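Local coordinates for Nop domain-containing protein (Archaeoglobus fulgidus, PDB 1NT2) that partners fibrillarin in a complex of archaeal box C/D sRNP core proteins and probably binds the guide RNA, at residues Glu73-Glu85 and Lys149-Met161. Numbering follows the deposited sequence.
Sequences EDRYVVALVKALE and KVAAKLLERAGSM
S160 lays its CB over the centre of one face of the R75 guanidinium, 3.5 Å above the plane. The other flat group to look at is the guanidinium of R157: K153 CE and E156 OE1 lie in plane at its edge, and NH2 sends a nearly straight hydrogen bond (167°) to that oxygen, arriving from above the carboxylate plane. R157 NH1 is paired with E178.

E156 is a knob among V78, V81, K82 and E85, its CG anti to the backbone N (chi1 172°) and directed into helix 73-93 before the chain bends at chi2. V81 CB packs 3.8 Å from E156 CB. The carboxylate then splits its work: OE2 takes K153 NZ at 3.0 Å on its syn lone pair, while OE1 also receives a weak bond from K82 NZ. K153 NZ crosses to E85 OE2 at 2.9 Å, again syn, bridging two carboxylates. Cutting E156 back to an alanine is likely to open a gap beside V78 CG1 and K82, leave K82 and R157 without this acid, and take one of K153's two.

On the side of A152, V81 CG2 lies 4.0 Å from A152 CB, and V77 CG1 also reaches that methyl; L155 CD2 lies against V77 and D74. V134 and M135 of helix 110-138 continue this apolar layer. Near the N-terminal end of 73-85, M161 N bonds D74 OD2 on its anti side (3.0 Å), where S160 N-caps the next helix.

The helices, crossing at 100°, thus join helix 73-93, which runs into a predicted coiled coil, to the Nop region through V78, V81 and buried E156; opposite charges probably offset each other's repulsion, K153 between two acids.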
ATOM      1  N   GLU B  73     -27.062  10.651  -9.174  1.00 51.63           N
ATOM      2  CA  GLU B  73     -26.127  11.746  -8.981  1.00 48.59           C
ATOM      3  C   GLU B  73     -25.243  11.544  -7.752  1.00 45.22           C
ATOM      4  O   GLU B  73     -24.081  11.946  -7.738  1.00 43.34           O
ATOM      5  CB  GLU B  73     -26.896  13.058  -8.842  1.00 51.02           C
ATOM      6  CG  GLU B  73     -26.050  14.301  -9.060  1.00 52.44           C
ATOM      7  CD  GLU B  73     -25.771  14.561 -10.531  1.00 53.42           C
ATOM      8  OE1 GLU B  73     -25.300  13.636 -11.231  1.00 53.81           O
ATOM      9  OE2 GLU B  73     -26.023  15.696 -10.987  1.00 55.04           O
ATOM     10  N   ASP B  74     -25.802  10.932  -6.715  1.00 42.80           N
ATOM     11  CA  ASP B  74     -25.054  10.700  -5.492  1.00 41.15           C
ATOM     12  C   ASP B  74     -23.851   9.823  -5.768  1.00 40.75           C
ATOM     13  O   ASP B  74     -22.817   9.957  -5.117  1.00 39.83           O
ATOM     14  CB  ASP B  74     -25.955  10.073  -4.420  1.00 41.38           C
ATOM     15  CG  ASP B  74     -26.655   8.807  -4.893  1.00 43.60           C
ATOM     16  OD1 ASP B  74     -27.139   8.779  -6.047  1.00 44.06           O
ATOM     17  OD2 ASP B  74     -26.742   7.839  -4.098  1.00 44.29           O
ATOM     18  N   ARG B  75     -23.982   8.936  -6.750  1.00 41.34           N
ATOM     19  CA  ARG B  75     -22.895   8.031  -7.123  1.00 41.78           C
ATOM     20  C   ARG B  75     -21.768   8.863  -7.702  1.00 39.66           C
ATOM     21  O   ARG B  75     -20.615   8.737  -7.294  1.00 39.51           O
ATOM     22  CB  ARG B  75     -23.371   7.036  -8.171  1.00 45.30           C
ATOM     23  CG  ARG B  75     -24.658   6.343  -7.807  1.00 51.20           C
ATOM     24  CD  ARG B  75     -24.460   5.387  -6.654  1.00 57.31           C
ATOM     25  NE  ARG B  75     -25.728   4.798  -6.231  1.00 63.70           N
ATOM     26  CZ  ARG B  75     -25.826   3.702  -5.488  1.00 66.18           C
ATOM     27  NH1 ARG B  75     -24.724   3.072  -5.086  1.00 67.40           N
ATOM     28  NH2 ARG B  75     -27.023   3.238  -5.147  1.00 67.42           N
ATOM     29  N   TYR B  76     -22.121   9.705  -8.668  1.00 36.71           N
ATOM     30  CA  TYR B  76     -21.161  10.592  -9.302  1.00 33.63           C
ATOM     31  C   TYR B  76     -20.324  11.216  -8.199  1.00 32.59           C
ATOM     32  O   TYR B  76     -19.102  11.284  -8.295  1.00 34.11           O
ATOM     33  CB  TYR B  76     -21.890  11.689 -10.083  1.00 30.30           C
ATOM     34  CG  TYR B  76     -21.002  12.795 -10.614  1.00 28.10           C
ATOM     35  CD1 TYR B  76     -20.244  12.626 -11.772  1.00 28.04           C
ATOM     36  CD2 TYR B  76     -20.949  14.030  -9.974  1.00 28.02           C
ATOM     37  CE1 TYR B  76     -19.464  13.669 -12.282  1.00 26.87           C
ATOM     38  CE2 TYR B  76     -20.175  15.074 -10.470  1.00 26.33           C
ATOM     39  CZ  TYR B  76     -19.441  14.891 -11.622  1.00 27.45           C
ATOM     40  OH  TYR B  76     -18.711  15.946 -12.116  1.00 26.36           O
ATOM     41  N   VAL B  77     -20.981  11.648  -7.131  1.00 30.11           N
ATOM     42  CA  VAL B  77     -20.262  12.277  -6.036  1.00 29.32           C
ATOM     43  C   VAL B  77     -19.294  11.339  -5.295  1.00 28.92           C
ATOM     44  O   VAL B  77     -18.180  11.736  -4.949  1.00 28.12           O
ATOM     45  CB  VAL B  77     -21.248  12.916  -5.032  1.00 28.25           C
ATOM     46  CG1 VAL B  77     -20.482  13.650  -3.952  1.00 27.81           C
ATOM     47  CG2 VAL B  77     -22.175  13.881  -5.763  1.00 26.67           C
ATOM     48  N   VAL B  78     -19.698  10.094  -5.060  1.00 27.54           N
ATOM     49  CA  VAL B  78     -18.812   9.165  -4.359  1.00 24.86           C
ATOM     50  C   VAL B  78     -17.536   8.963  -5.189  1.00 25.12           C
ATOM     51  O   VAL B  78     -16.410   9.119  -4.690  1.00 24.49           O
ATOM     52  CB  VAL B  78     -19.492   7.800  -4.133  1.00 20.69           C
ATOM     53  CG1 VAL B  78     -18.819   7.075  -3.008  1.00 16.96           C
ATOM     54  CG2 VAL B  78     -20.942   7.997  -3.829  1.00 18.09           C
ATOM     55  N   ALA B  79     -17.724   8.622  -6.458  1.00 23.41           N
ATOM     56  CA  ALA B  79     -16.604   8.414  -7.352  1.00 22.61           C
ATOM     57  C   ALA B  79     -15.731   9.659  -7.289  1.00 22.97           C
ATOM     58  O   ALA B  79     -14.500   9.588  -7.302  1.00 23.48           O
ATOM     59  CB  ALA B  79     -17.108   8.202  -8.763  1.00 21.51           C
ATOM     60  N   LEU B  80     -16.387  10.806  -7.200  1.00 21.36           N
ATOM     61  CA  LEU B  80     -15.692  12.071  -7.155  1.00 20.63           C
ATOM     62  C   LEU B  80     -14.811  12.206  -5.916  1.00 21.24           C
ATOM     63  O   LEU B  80     -13.667  12.650  -6.003  1.00 20.74           O
ATOM     64  CB  LEU B  80     -16.715  13.201  -7.203  1.00 20.39           C
ATOM     65  CG  LEU B  80     -16.411  14.318  -8.195  1.00 20.20           C
ATOM     66  CD1 LEU B  80     -16.230  13.726  -9.576  1.00 18.99           C
ATOM     67  CD2 LEU B  80     -17.535  15.337  -8.178  1.00 20.70           C
ATOM     68  N   VAL B  81     -15.351  11.822  -4.762  1.00 21.79           N
ATOM     69  CA  VAL B  81     -14.619  11.911  -3.503  1.00 21.71           C
ATOM     70  C   VAL B  81     -13.497  10.896  -3.462  1.00 24.06           C
ATOM     71  O   VAL B  81     -12.440  11.145  -2.875  1.00 24.10           O
ATOM     72  CB  VAL B  81     -15.518  11.627  -2.312  1.00 19.47           C
ATOM     73  CG1 VAL B  81     -14.715  11.664  -1.044  1.00 19.15           C
ATOM     74  CG2 VAL B  81     -16.609  12.635  -2.253  1.00 21.14           C
ATOM     75  N   LYS B  82     -13.746   9.742  -4.076  1.00 25.31           N
ATOM     76  CA  LYS B  82     -12.761   8.678  -4.109  1.00 26.37           C
ATOM     77  C   LYS B  82     -11.641   9.019  -5.070  1.00 26.75           C
ATOM     78  O   LYS B  82     -10.545   8.483  -4.973  1.00 27.65           O
ATOM     79  CB  LYS B  82     -13.418   7.356  -4.508  1.00 27.72           C
ATOM     80  CG  LYS B  82     -14.139   6.647  -3.367  1.00 30.05           C
ATOM     81  CD  LYS B  82     -14.525   5.232  -3.769  1.00 32.04           C
ATOM     82  CE  LYS B  82     -14.983   4.410  -2.575  1.00 33.17           C
ATOM     83  NZ  LYS B  82     -16.275   4.890  -2.016  1.00 34.88           N
ATOM     84  N   ALA B  83     -11.910   9.916  -6.006  1.00 27.83           N
ATOM     85  CA  ALA B  83     -10.880  10.300  -6.954  1.00 29.07           C
ATOM     86  C   ALA B  83     -10.076  11.410  -6.317  1.00 28.81           C
ATOM     87  O   ALA B  83      -8.861  11.481  -6.468  1.00 27.69           O
ATOM     88  CB  ALA B  83     -11.506  10.780  -8.265  1.00 29.79           C
ATOM     89  N   LEU B  84     -10.768  12.279  -5.594  1.00 29.78           N
ATOM     90  CA  LEU B  84     -10.104  13.383  -4.945  1.00 32.09           C
ATOM     91  C   LEU B  84      -8.924  12.825  -4.153  1.00 33.95           C
ATOM     92  O   LEU B  84      -7.775  12.924  -4.580  1.00 35.98           O
ATOM     93  CB  LEU B  84     -11.082  14.116  -4.023  1.00 31.32           C
ATOM     94  CG  LEU B  84     -10.544  15.401  -3.387  1.00 32.32           C
ATOM     95  CD1 LEU B  84     -10.228  16.419  -4.470  1.00 31.95           C
ATOM     96  CD2 LEU B  84     -11.562  15.965  -2.408  1.00 32.98           C
ATOM     97  N   GLU B  85      -9.211  12.212  -3.016  1.00 34.63           N
ATOM     98  CA  GLU B  85      -8.168  11.650  -2.176  1.00 35.14           C
ATOM     99  C   GLU B  85      -7.075  10.983  -2.981  1.00 34.75           C
ATOM    100  O   GLU B  85      -5.905  11.064  -2.627  1.00 36.08           O
ATOM    101  CB  GLU B  85      -8.781  10.650  -1.213  1.00 36.04           C
ATOM    102  CG  GLU B  85      -9.900  11.271  -0.430  1.00 38.74           C
ATOM    103  CD  GLU B  85     -10.706  10.261   0.319  1.00 39.32           C
ATOM    104  OE1 GLU B  85     -11.010   9.203  -0.281  1.00 40.12           O
ATOM    105  OE2 GLU B  85     -11.043  10.538   1.493  1.00 38.92           O
ATOM    106  N   LYS B 149     -17.360  19.880   1.752  1.00 35.02           N
ATOM    107  CA  LYS B 149     -16.190  19.046   2.018  1.00 34.23           C
ATOM    108  C   LYS B 149     -16.553  17.803   2.855  1.00 32.82           C
ATOM    109  O   LYS B 149     -16.477  16.666   2.373  1.00 30.74           O
ATOM    110  CB  LYS B 149     -15.127  19.897   2.733  1.00 35.41           C
ATOM    111  CG  LYS B 149     -13.714  19.307   2.798  1.00 35.20           C
ATOM    112  CD  LYS B 149     -12.967  19.432   1.478  1.00 37.26           C
ATOM    113  CE  LYS B 149     -13.079  18.177   0.598  1.00 39.84           C
ATOM    114  NZ  LYS B 149     -14.458  17.876   0.093  1.00 41.28           N
ATOM    115  N   VAL B 150     -16.965  18.033   4.098  1.00 31.23           N
ATOM    116  CA  VAL B 150     -17.330  16.949   5.003  1.00 30.69           C
ATOM    117  C   VAL B 150     -18.543  16.152   4.514  1.00 31.31           C
ATOM    118  O   VAL B 150     -18.469  14.935   4.304  1.00 31.43           O
ATOM    119  CB  VAL B 150     -17.659  17.499   6.395  1.00 29.37           C
ATOM    120  CG1 VAL B 150     -17.660  16.376   7.411  1.00 28.20           C
ATOM    121  CG2 VAL B 150     -16.671  18.571   6.760  1.00 29.28           C
ATOM    122  N   ALA B 151     -19.660  16.852   4.349  1.00 30.39           N
ATOM    123  CA  ALA B 151     -20.898  16.237   3.903  1.00 28.82           C
ATOM    124  C   ALA B 151     -20.667  15.192   2.815  1.00 28.12           C
ATOM    125  O   ALA B 151     -21.210  14.087   2.873  1.00 29.10           O
ATOM    126  CB  ALA B 151     -21.863  17.316   3.399  1.00 27.53           C
ATOM    127  N   ALA B 152     -19.842  15.532   1.834  1.00 24.87           N
ATOM    128  CA  ALA B 152     -19.596  14.619   0.734  1.00 22.51           C
ATOM    129  C   ALA B 152     -18.808  13.379   1.124  1.00 22.21           C
ATOM    130  O   ALA B 152     -18.973  12.323   0.520  1.00 20.20           O
ATOM    131  CB  ALA B 152     -18.903  15.355  -0.397  1.00 21.66           C
ATOM    132  N   LYS B 153     -17.951  13.497   2.131  1.00 23.61           N
ATOM    133  CA  LYS B 153     -17.159  12.342   2.549  1.00 24.74           C
ATOM    134  C   LYS B 153     -18.039  11.331   3.264  1.00 24.67           C
ATOM    135  O   LYS B 153     -17.892  10.123   3.073  1.00 24.03           O
ATOM    136  CB  LYS B 153     -15.998  12.766   3.455  1.00 23.82           C
ATOM    137  CG  LYS B 153     -15.204  11.596   4.074  1.00 22.71           C
ATOM    138  CD  LYS B 153     -14.548  10.647   3.056  1.00 20.76           C
ATOM    139  CE  LYS B 153     -13.531   9.735   3.759  1.00 21.79           C
ATOM    140  NZ  LYS B 153     -12.825   8.764   2.868  1.00 20.78           N
ATOM    141  N   LEU B 154     -18.947  11.818   4.097  1.00 24.04           N
ATOM    142  CA  LEU B 154     -19.840  10.905   4.776  1.00 25.16           C
ATOM    143  C   LEU B 154     -20.529  10.090   3.695  1.00 25.99           C
ATOM    144  O   LEU B 154     -20.573   8.867   3.765  1.00 28.27           O
ATOM    145  CB  LEU B 154     -20.899  11.659   5.564  1.00 25.73           C
ATOM    146  CG  LEU B 154     -20.439  12.444   6.779  1.00 27.28           C
ATOM    147  CD1 LEU B 154     -21.646  13.106   7.419  1.00 25.66           C
ATOM    148  CD2 LEU B 154     -19.744  11.505   7.756  1.00 27.32           C
ATOM    149  N   LEU B 155     -21.063  10.771   2.688  1.00 24.90           N
ATOM    150  CA  LEU B 155     -21.762  10.086   1.616  1.00 24.52           C
ATOM    151  C   LEU B 155     -20.909   9.032   0.944  1.00 25.66           C
ATOM    152  O   LEU B 155     -21.397   7.959   0.610  1.00 27.21           O
ATOM    153  CB  LEU B 155     -22.244  11.078   0.566  1.00 23.35           C
ATOM    154  CG  LEU B 155     -22.918  10.474  -0.670  1.00 21.24           C
ATOM    155  CD1 LEU B 155     -24.124   9.652  -0.261  1.00 18.96           C
ATOM    156  CD2 LEU B 155     -23.324  11.591  -1.617  1.00 20.75           C
ATOM    157  N   GLU B 156     -19.635   9.325   0.731  1.00 26.65           N
ATOM    158  CA  GLU B 156     -18.776   8.341   0.086  1.00 28.25           C
ATOM    159  C   GLU B 156     -18.452   7.221   1.054  1.00 27.57           C
ATOM    160  O   GLU B 156     -18.413   6.065   0.669  1.00 27.41           O
ATOM    161  CB  GLU B 156     -17.481   8.989  -0.422  1.00 30.54           C
ATOM    162  CG  GLU B 156     -16.427   8.001  -0.933  1.00 31.32           C
ATOM    163  CD  GLU B 156     -15.271   7.792   0.049  1.00 32.99           C
ATOM    164  OE1 GLU B 156     -14.442   6.888  -0.200  1.00 32.24           O
ATOM    165  OE2 GLU B 156     -15.186   8.532   1.059  1.00 32.68           O
ATOM    166  N   ARG B 157     -18.225   7.571   2.313  1.00 28.05           N
ATOM    167  CA  ARG B 157     -17.908   6.578   3.332  1.00 29.13           C
ATOM    168  C   ARG B 157     -19.152   5.714   3.599  1.00 28.41           C
ATOM    169  O   ARG B 157     -19.043   4.534   3.962  1.00 27.37           O
ATOM    170  CB  ARG B 157     -17.459   7.277   4.621  1.00 31.14           C
ATOM    171  CG  ARG B 157     -16.457   6.481   5.448  1.00 35.14           C
ATOM    172  CD  ARG B 157     -15.029   6.680   4.957  1.00 37.98           C
ATOM    173  NE  ARG B 157     -14.842   6.256   3.571  1.00 40.61           N
ATOM    174  CZ  ARG B 157     -14.999   5.008   3.146  1.00 42.41           C
ATOM    175  NH1 ARG B 157     -15.348   4.057   4.006  1.00 44.04           N
ATOM    176  NH2 ARG B 157     -14.806   4.710   1.866  1.00 43.18           N
ATOM    177  N   ALA B 158     -20.327   6.325   3.417  1.00 27.05           N
ATOM    178  CA  ALA B 158     -21.621   5.662   3.604  1.00 25.61           C
ATOM    179  C   ALA B 158     -21.873   4.779   2.396  1.00 25.38           C
ATOM    180  O   ALA B 158     -22.456   3.699   2.502  1.00 24.77           O
ATOM    181  CB  ALA B 158     -22.733   6.698   3.727  1.00 24.19           C
ATOM    182  N   GLY B 159     -21.431   5.262   1.239  1.00 25.73           N
ATOM    183  CA  GLY B 159     -21.586   4.511   0.013  1.00 25.01           C
ATOM    184  C   GLY B 159     -22.523   5.151  -0.978  1.00 26.18           C
ATOM    185  O   GLY B 159     -22.172   5.314  -2.137  1.00 27.14           O
ATOM    186  N   SER B 160     -23.721   5.511  -0.533  1.00 27.01           N
ATOM    187  CA  SER B 160     -24.704   6.119  -1.416  1.00 27.86           C
ATOM    188  C   SER B 160     -25.671   6.852  -0.541  1.00 29.13           C
ATOM    189  O   SER B 160     -25.522   6.827   0.678  1.00 30.05           O
ATOM    190  CB  SER B 160     -25.447   5.044  -2.189  1.00 28.50           C
ATOM    191  OG  SER B 160     -25.972   4.079  -1.296  1.00 29.53           O
ATOM    192  N   MET B 161     -26.667   7.496  -1.144  1.00 30.88           N
ATOM    193  CA  MET B 161     -27.644   8.226  -0.346  1.00 32.94           C
ATOM    194  C   MET B 161     -28.454   7.285   0.512  1.00 33.41           C
ATOM    195  O   MET B 161     -28.368   7.348   1.734  1.00 33.96           O
ATOM    196  CB  MET B 161     -28.582   9.060  -1.220  1.00 33.44           C
ATOM    197  CG  MET B 161     -28.011  10.425  -1.601  1.00 34.72           C
ATOM    198  SD  MET B 161     -27.813  11.554  -0.200  1.00 35.09           S
ATOM    199  CE  MET B 161     -29.022  12.854  -0.619  1.00 33.82           C
TER